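Local coordinates for uncharacterized protein (Bacteroides fragilis, PDB 3NNG) that is of unknown function but contains a calcium-bound F5/8 type C domain, a galactose-binding-like beta-sandwich that in relatives often binds carbohydrate or other ligands, at residues C26-Y37 with T50-A59. The protein carries 1 engineered substitution. Numbering follows the deposited sequence.
Sequences CSNVYADDDAKY and TWFTWGVANA
Tyr30 and Phe52 carry the aromatic part of this contact as a T-shaped pair: the two side chains run alongside each other, and the CD2-CE2 edge of Phe52 is turned to one face of the Tyr30 ring, with centroids 5.4 Å apart and planes at 77°. Both first torsions set CG anti to the backbone N (Tyr30 chi1 -176°), sending the rings off in the same direction. Trp54 completes the cluster; its six-membered ring lies obliquely to Tyr30, and its CE3 edge abuts CB of Asn28 at 3.8 Å. On the other side of the strand Trp51 meets Cys26, whose SG is 4.3 Å from the centroid of the indole five-membered ring, an oblique sulfur-aromatic contact.

Two backbone bonds, one of them weak, tie the segments together at Phe52. Tyr30 N donates to Phe52 O (3.0 Å, 154° at the hydrogen), whereas the bond from Phe52 N to Tyr37 O is weak at 3.3 Å; Phe52 is thereby held through both its N and O. Tyr37 CA also points its hydrogen at Thr50 O, 3.4 Å away. Water fills in at two places: one molecule joins Ser27 OG, Thr53 OG1 and Trp54 O, and a second bridges Asn28 OD1 to Ala59 O.

Residues 26-31 and the Lys36-Tyr37 end of the segment thus lie against strand 51-54, which pairs antiparallel with strand 148-159. Trp51 meets Trp64 and Phe151, Trp54 meets Tyr148, and the side chain of Thr50 lies about 6 Å from the bound calcium ion.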
ATOM      1  N   CYS A  26       4.808  -8.539   3.908  1.00 16.98           N
ATOM      2  CA  CYS A  26       4.980  -8.413   2.463  1.00 17.26           C
ATOM      3  C   CYS A  26       5.472  -9.713   1.860  1.00 23.55           C
ATOM      4  O   CYS A  26       5.844 -10.640   2.570  1.00 18.11           O
ATOM      5  CB  CYS A  26       5.999  -7.343   2.123  1.00  9.38           C
ATOM      6  SG  CYS A  26       7.641  -7.711   2.803  1.00 22.17           S
ATOM      7  N   SER A  27       5.492  -9.755   0.536  1.00 24.01           N
ATOM      8  CA  SER A  27       5.895 -10.935  -0.202  1.00 20.10           C
ATOM      9  C   SER A  27       7.356 -11.296   0.056  1.00 19.86           C
ATOM     10  O   SER A  27       7.684 -12.451   0.312  1.00 22.81           O
ATOM     11  CB  SER A  27       5.682 -10.675  -1.683  1.00 15.41           C
ATOM     12  OG  SER A  27       6.331  -9.475  -2.051  1.00 13.47           O
ATOM     13  N   ASN A  28       8.221 -10.292   0.005  1.00 16.94           N
ATOM     14  CA  ASN A  28       9.666 -10.472   0.126  1.00 21.44           C
ATOM     15  C   ASN A  28      10.249  -9.159   0.604  1.00 19.70           C
ATOM     16  O   ASN A  28       9.646  -8.101   0.402  1.00 21.51           O
ATOM     17  CB  ASN A  28      10.298 -10.820  -1.239  1.00 20.50           C
ATOM     18  CG  ASN A  28       9.983 -12.228  -1.697  1.00 24.14           C
ATOM     19  OD1 ASN A  28       9.285 -12.431  -2.702  1.00 24.37           O
ATOM     20  ND2 ASN A  28      10.483 -13.218  -0.956  1.00 27.56           N
ATOM     21  N   VAL A  29      11.414  -9.215   1.242  1.00 19.76           N
ATOM     22  CA  VAL A  29      12.131  -7.992   1.597  1.00 21.34           C
ATOM     23  C   VAL A  29      13.390  -7.941   0.755  1.00 15.57           C
ATOM     24  O   VAL A  29      14.156  -8.901   0.730  1.00 24.03           O
ATOM     25  CB  VAL A  29      12.507  -7.941   3.092  1.00 29.03           C
ATOM     26  CG1 VAL A  29      13.375  -6.720   3.378  1.00 23.22           C
ATOM     27  CG2 VAL A  29      11.246  -7.917   3.969  1.00 30.47           C
ATOM     28  N   TYR A  30      13.610  -6.840   0.051  1.00 14.29           N
ATOM     29  CA  TYR A  30      14.779  -6.764  -0.815  1.00 23.68           C
ATOM     30  C   TYR A  30      16.065  -7.097  -0.035  1.00 31.57           C
ATOM     31  O   TYR A  30      16.256  -6.633   1.083  1.00 35.45           O
ATOM     32  CB  TYR A  30      14.889  -5.396  -1.476  1.00 24.56           C
ATOM     33  CG  TYR A  30      16.041  -5.322  -2.459  1.00 27.45           C
ATOM     34  CD1 TYR A  30      15.962  -5.940  -3.702  1.00 30.85           C
ATOM     35  CD2 TYR A  30      17.211  -4.655  -2.135  1.00 25.36           C
ATOM     36  CE1 TYR A  30      17.013  -5.881  -4.595  1.00 34.05           C
ATOM     37  CE2 TYR A  30      18.266  -4.593  -3.018  1.00 26.27           C
ATOM     38  CZ  TYR A  30      18.162  -5.208  -4.248  1.00 36.87           C
ATOM     39  OH  TYR A  30      19.214  -5.144  -5.133  1.00 41.31           O
ATOM     40  N   ALA A  31      16.931  -7.916  -0.625  1.00 29.00           N
ATOM     41  CA  ALA A  31      18.229  -8.226  -0.021  1.00 28.30           C
ATOM     42  C   ALA A  31      18.044  -8.896   1.337  1.00 27.54           C
ATOM     43  O   ALA A  31      18.973  -8.935   2.156  1.00 25.36           O
ATOM     44  CB  ALA A  31      19.073  -6.946   0.128  1.00 23.62           C
ATOM     45  N   ASP A  32      16.846  -9.419   1.582  1.00 23.95           N
ATOM     46  CA  ASP A  32      16.551 -10.037   2.871  1.00 31.15           C
ATOM     47  C   ASP A  32      16.972  -9.111   4.013  1.00 35.48           C
ATOM     48  O   ASP A  32      17.399  -9.567   5.076  1.00 34.37           O
ATOM     49  CB  ASP A  32      17.245 -11.405   2.995  1.00 31.25           C
ATOM     50  CG  ASP A  32      16.608 -12.475   2.125  1.00 34.31           C
ATOM     51  OD1 ASP A  32      15.424 -12.343   1.782  1.00 33.56           O
ATOM     52  OD2 ASP A  32      17.295 -13.463   1.808  1.00 42.13           O
ATOM     53  N   ASP A  33      16.855  -7.808   3.783  1.00 33.18           N
ATOM     54  CA  ASP A  33      17.309  -6.829   4.758  1.00 32.81           C
ATOM     55  C   ASP A  33      16.094  -6.147   5.385  1.00 32.14           C
ATOM     56  O   ASP A  33      15.667  -5.077   4.927  1.00 23.65           O
ATOM     57  CB  ASP A  33      18.215  -5.804   4.082  1.00 32.98           C
ATOM     58  CG  ASP A  33      19.022  -5.002   5.070  1.00 39.55           C
ATOM     59  OD1 ASP A  33      18.663  -4.974   6.266  1.00 40.54           O
ATOM     60  OD2 ASP A  33      20.019  -4.401   4.637  1.00 45.55           O
ATOM     61  N   ASP A  34      15.538  -6.781   6.421  1.00 23.29           N
ATOM     62  CA  ASP A  34      14.272  -6.352   7.021  1.00 30.37           C
ATOM     63  C   ASP A  34      14.348  -4.951   7.632  1.00 30.74           C
ATOM     64  O   ASP A  34      13.426  -4.152   7.481  1.00 31.96           O
ATOM     65  CB  ASP A  34      13.824  -7.364   8.077  1.00 36.60           C
ATOM     66  CG  ASP A  34      12.352  -7.260   8.390  1.00 48.76           C
ATOM     67  OD1 ASP A  34      11.644  -6.506   7.695  1.00 55.74           O
ATOM     68  OD2 ASP A  34      11.895  -7.940   9.327  1.00 61.36           O
ATOM     69  N   ALA A  35      15.448  -4.664   8.325  1.00 20.14           N
ATOM     70  CA  ALA A  35      15.675  -3.362   8.934  1.00 26.57           C
ATOM     71  C   ALA A  35      15.738  -2.239   7.901  1.00 30.43           C
ATOM     72  O   ALA A  35      15.382  -1.097   8.194  1.00 26.56           O
ATOM     73  CB  ALA A  35      16.957  -3.392   9.746  1.00 29.05           C
ATOM     74  N   LYS A  36      16.202  -2.553   6.696  1.00 29.24           N
ATOM     75  CA  LYS A  36      16.423  -1.518   5.693  1.00 21.11           C
ATOM     76  C   LYS A  36      15.277  -1.382   4.674  1.00 17.91           C
ATOM     77  O   LYS A  36      15.038  -0.292   4.149  1.00 22.59           O
ATOM     78  CB  LYS A  36      17.742  -1.778   4.957  1.00 25.99           C
ATOM     79  CG  LYS A  36      18.258  -0.585   4.163  1.00 32.92           C
ATOM     80  CD  LYS A  36      19.581  -0.907   3.476  1.00 53.43           C
ATOM     81  CE  LYS A  36      20.620  -1.406   4.480  1.00 68.66           C
ATOM     82  NZ  LYS A  36      21.912  -1.791   3.835  1.00 72.04           N
ATOM     83  N   TYR A  37      14.588  -2.484   4.383  1.00 19.81           N
ATOM     84  CA  TYR A  37      13.589  -2.489   3.317  1.00 19.76           C
ATOM     85  C   TYR A  37      12.308  -3.206   3.725  1.00 18.92           C
ATOM     86  O   TYR A  37      11.507  -3.556   2.869  1.00 23.13           O
ATOM     87  CB  TYR A  37      14.137  -3.180   2.065  1.00 25.99           C
ATOM     88  CG  TYR A  37      15.397  -2.579   1.473  1.00 27.26           C
ATOM     89  CD1 TYR A  37      15.402  -1.287   0.955  1.00 30.03           C
ATOM     90  CD2 TYR A  37      16.572  -3.318   1.399  1.00 25.27           C
ATOM     91  CE1 TYR A  37      16.556  -0.740   0.390  1.00 27.08           C
ATOM     92  CE2 TYR A  37      17.729  -2.782   0.838  1.00 25.91           C
ATOM     93  CZ  TYR A  37      17.713  -1.495   0.334  1.00 26.13           C
ATOM     94  OH  TYR A  37      18.861  -0.950  -0.212  1.00 31.24           O
ATOM     95  N   THR A  50      11.843   3.025   3.190  1.00 19.78           N
ATOM     96  CA  THR A  50      10.893   2.479   2.250  1.00 13.75           C
ATOM     97  C   THR A  50      10.834   0.966   2.308  1.00 15.91           C
ATOM     98  O   THR A  50      11.827   0.297   2.636  1.00 11.62           O
ATOM     99  CB  THR A  50      11.257   2.913   0.816  1.00  9.84           C
ATOM    100  OG1 THR A  50      10.274   2.432  -0.106  1.00 18.96           O
ATOM    101  CG2 THR A  50      12.616   2.342   0.452  1.00 15.90           C
ATOM    102  N   TRP A  51       9.649   0.438   2.015  1.00 13.63           N
ATOM    103  CA  TRP A  51       9.506  -0.963   1.661  1.00 16.89           C
ATOM    104  C   TRP A  51       9.997  -1.121   0.222  1.00 21.20           C
ATOM    105  O   TRP A  51       9.704  -0.297  -0.638  1.00 19.21           O
ATOM    106  CB  TRP A  51       8.040  -1.411   1.774  1.00 10.35           C
ATOM    107  CG  TRP A  51       7.822  -2.788   1.239  1.00 13.19           C
ATOM    108  CD1 TRP A  51       8.397  -3.939   1.696  1.00 14.67           C
ATOM    109  CD2 TRP A  51       6.978  -3.171   0.134  1.00 15.32           C
ATOM    110  NE1 TRP A  51       7.953  -5.015   0.961  1.00 20.22           N
ATOM    111  CE2 TRP A  51       7.093  -4.575  -0.002  1.00 21.57           C
ATOM    112  CE3 TRP A  51       6.138  -2.467  -0.735  1.00 19.22           C
ATOM    113  CZ2 TRP A  51       6.399  -5.285  -0.994  1.00 17.42           C
ATOM    114  CZ3 TRP A  51       5.451  -3.176  -1.716  1.00 17.14           C
ATOM    115  CH2 TRP A  51       5.586  -4.570  -1.835  1.00 16.68           C
ATOM    116  N   PHE A  52      10.762  -2.167  -0.041  1.00 19.62           N
ATOM    117  CA  PHE A  52      11.266  -2.383  -1.388  1.00 19.08           C
ATOM    118  C   PHE A  52      11.415  -3.872  -1.588  1.00 20.50           C
ATOM    119  O   PHE A  52      11.793  -4.584  -0.663  1.00 21.43           O
ATOM    120  CB  PHE A  52      12.600  -1.659  -1.609  1.00 13.75           C
ATOM    121  CG  PHE A  52      13.003  -1.561  -3.059  1.00 22.50           C
ATOM    122  CD1 PHE A  52      12.385  -0.638  -3.905  1.00 16.66           C
ATOM    123  CD2 PHE A  52      13.996  -2.386  -3.578  1.00 15.28           C
ATOM    124  CE1 PHE A  52      12.754  -0.544  -5.263  1.00 19.58           C
ATOM    125  CE2 PHE A  52      14.383  -2.294  -4.934  1.00 20.71           C
ATOM    126  CZ  PHE A  52      13.754  -1.377  -5.777  1.00 17.53           C
ATOM    127  N   THR A  53      11.113  -4.351  -2.785  1.00 18.43           N
ATOM    128  CA  THR A  53      11.102  -5.785  -3.004  1.00 21.63           C
ATOM    129  C   THR A  53      11.290  -6.153  -4.472  1.00 25.82           C
ATOM    130  O   THR A  53      11.403  -5.284  -5.339  1.00 20.61           O
ATOM    131  CB  THR A  53       9.754  -6.355  -2.535  1.00 21.13           C
ATOM    132  OG1 THR A  53       9.757  -7.783  -2.619  1.00 23.61           O
ATOM    133  CG2 THR A  53       8.639  -5.786  -3.392  1.00 23.03           C
ATOM    134  N   TRP A  54      11.330  -7.455  -4.730  1.00 20.87           N
ATOM    135  CA  TRP A  54      11.298  -7.992  -6.081  1.00 23.04           C
ATOM    136  C   TRP A  54       9.896  -7.842  -6.655  1.00 22.94           C
ATOM    137  O   TRP A  54       8.905  -8.037  -5.938  1.00 18.57           O
ATOM    138  CB  TRP A  54      11.650  -9.481  -6.054  1.00 20.55           C
ATOM    139  CG  TRP A  54      13.101  -9.748  -5.878  1.00 25.95           C
ATOM    140  CD1 TRP A  54      14.037  -9.837  -6.868  1.00 29.11           C
ATOM    141  CD2 TRP A  54      13.794  -9.977  -4.648  1.00 20.13           C
ATOM    142  NE1 TRP A  54      15.269 -10.091  -6.332  1.00 25.72           N
ATOM    143  CE2 TRP A  54      15.153 -10.191  -4.967  1.00 27.27           C
ATOM    144  CE3 TRP A  54      13.403 -10.017  -3.304  1.00 23.75           C
ATOM    145  CZ2 TRP A  54      16.126 -10.442  -3.998  1.00 20.50           C
ATOM    146  CZ3 TRP A  54      14.367 -10.267  -2.339  1.00 23.57           C
ATOM    147  CH2 TRP A  54      15.715 -10.468  -2.691  1.00 22.42           C
ATOM    148  N   GLY A  55       9.821  -7.510  -7.945  1.00 17.39           N
ATOM    149  CA  GLY A  55       8.561  -7.424  -8.670  1.00 18.52           C
ATOM    150  C   GLY A  55       8.032  -8.806  -9.011  1.00 20.37           C
ATOM    151  O   GLY A  55       8.693  -9.794  -8.726  1.00 18.94           O
ATOM    152  N   VAL A  56       6.844  -8.890  -9.605  1.00 22.91           N
ATOM    153  CA  VAL A  56       6.246 -10.191  -9.914  1.00 26.05           C
ATOM    154  C   VAL A  56       7.053 -11.017 -10.908  1.00 24.68           C
ATOM    155  O   VAL A  56       6.960 -12.240 -10.903  1.00 24.10           O
ATOM    156  CB  VAL A  56       4.819 -10.075 -10.464  1.00 31.84           C
ATOM    157  CG1 VAL A  56       3.878  -9.485  -9.420  1.00 27.06           C
ATOM    158  CG2 VAL A  56       4.802  -9.224 -11.739  1.00 32.12           C
ATOM    159  N   ALA A  57       7.810 -10.360 -11.781  1.00 25.79           N
ATOM    160  CA  ALA A  57       8.472 -11.076 -12.871  1.00 27.53           C
ATOM    161  C   ALA A  57       9.609 -11.934 -12.352  1.00 33.71           C
ATOM    162  O   ALA A  57       9.859 -13.028 -12.859  1.00 26.50           O
ATOM    163  CB  ALA A  57       9.002 -10.100 -13.903  1.00 30.15           C
ATOM    164  N   ASN A  58      10.292 -11.415 -11.338  1.00 35.88           N
ATOM    165  CA  ASN A  58      11.399 -12.110 -10.714  1.00 49.25           C
ATOM    166  C   ASN A  58      10.873 -13.141  -9.719  1.00 52.16           C
ATOM    167  O   ASN A  58      10.955 -14.354  -9.946  1.00 55.97           O
ATOM    168  CB  ASN A  58      12.316 -11.098 -10.012  1.00 55.34           C
ATOM    169  CG  ASN A  58      12.886 -10.045 -10.971  1.00 59.36           C
ATOM    170  OD1 ASN A  58      12.513  -9.987 -12.142  1.00 64.47           O
ATOM    171  ND2 ASN A  58      13.792  -9.213 -10.474  1.00 57.01           N
ATOM    172  N   ALA A  59      10.283 -12.641  -8.638  1.00 34.23           N
ATOM    173  CA  ALA A  59       9.927 -13.469  -7.494  1.00 31.37           C
ATOM    174  C   ALA A  59       8.597 -14.204  -7.635  1.00 30.79           C
ATOM    175  O   ALA A  59       8.231 -14.985  -6.766  1.00 30.00           O
ATOM    176  CB  ALA A  59       9.932 -12.621  -6.217  1.00 32.18           C
TER
HETATM  177  O   HOH W   1       8.224  -9.901  -3.930  1.00 18.93           O
HETATM  178  O   HOH W   2       8.509 -15.062  -3.947  1.00 37.13           O
HETATM  179  O   HOH W   3      14.526   2.093   3.515  1.00 14.96           O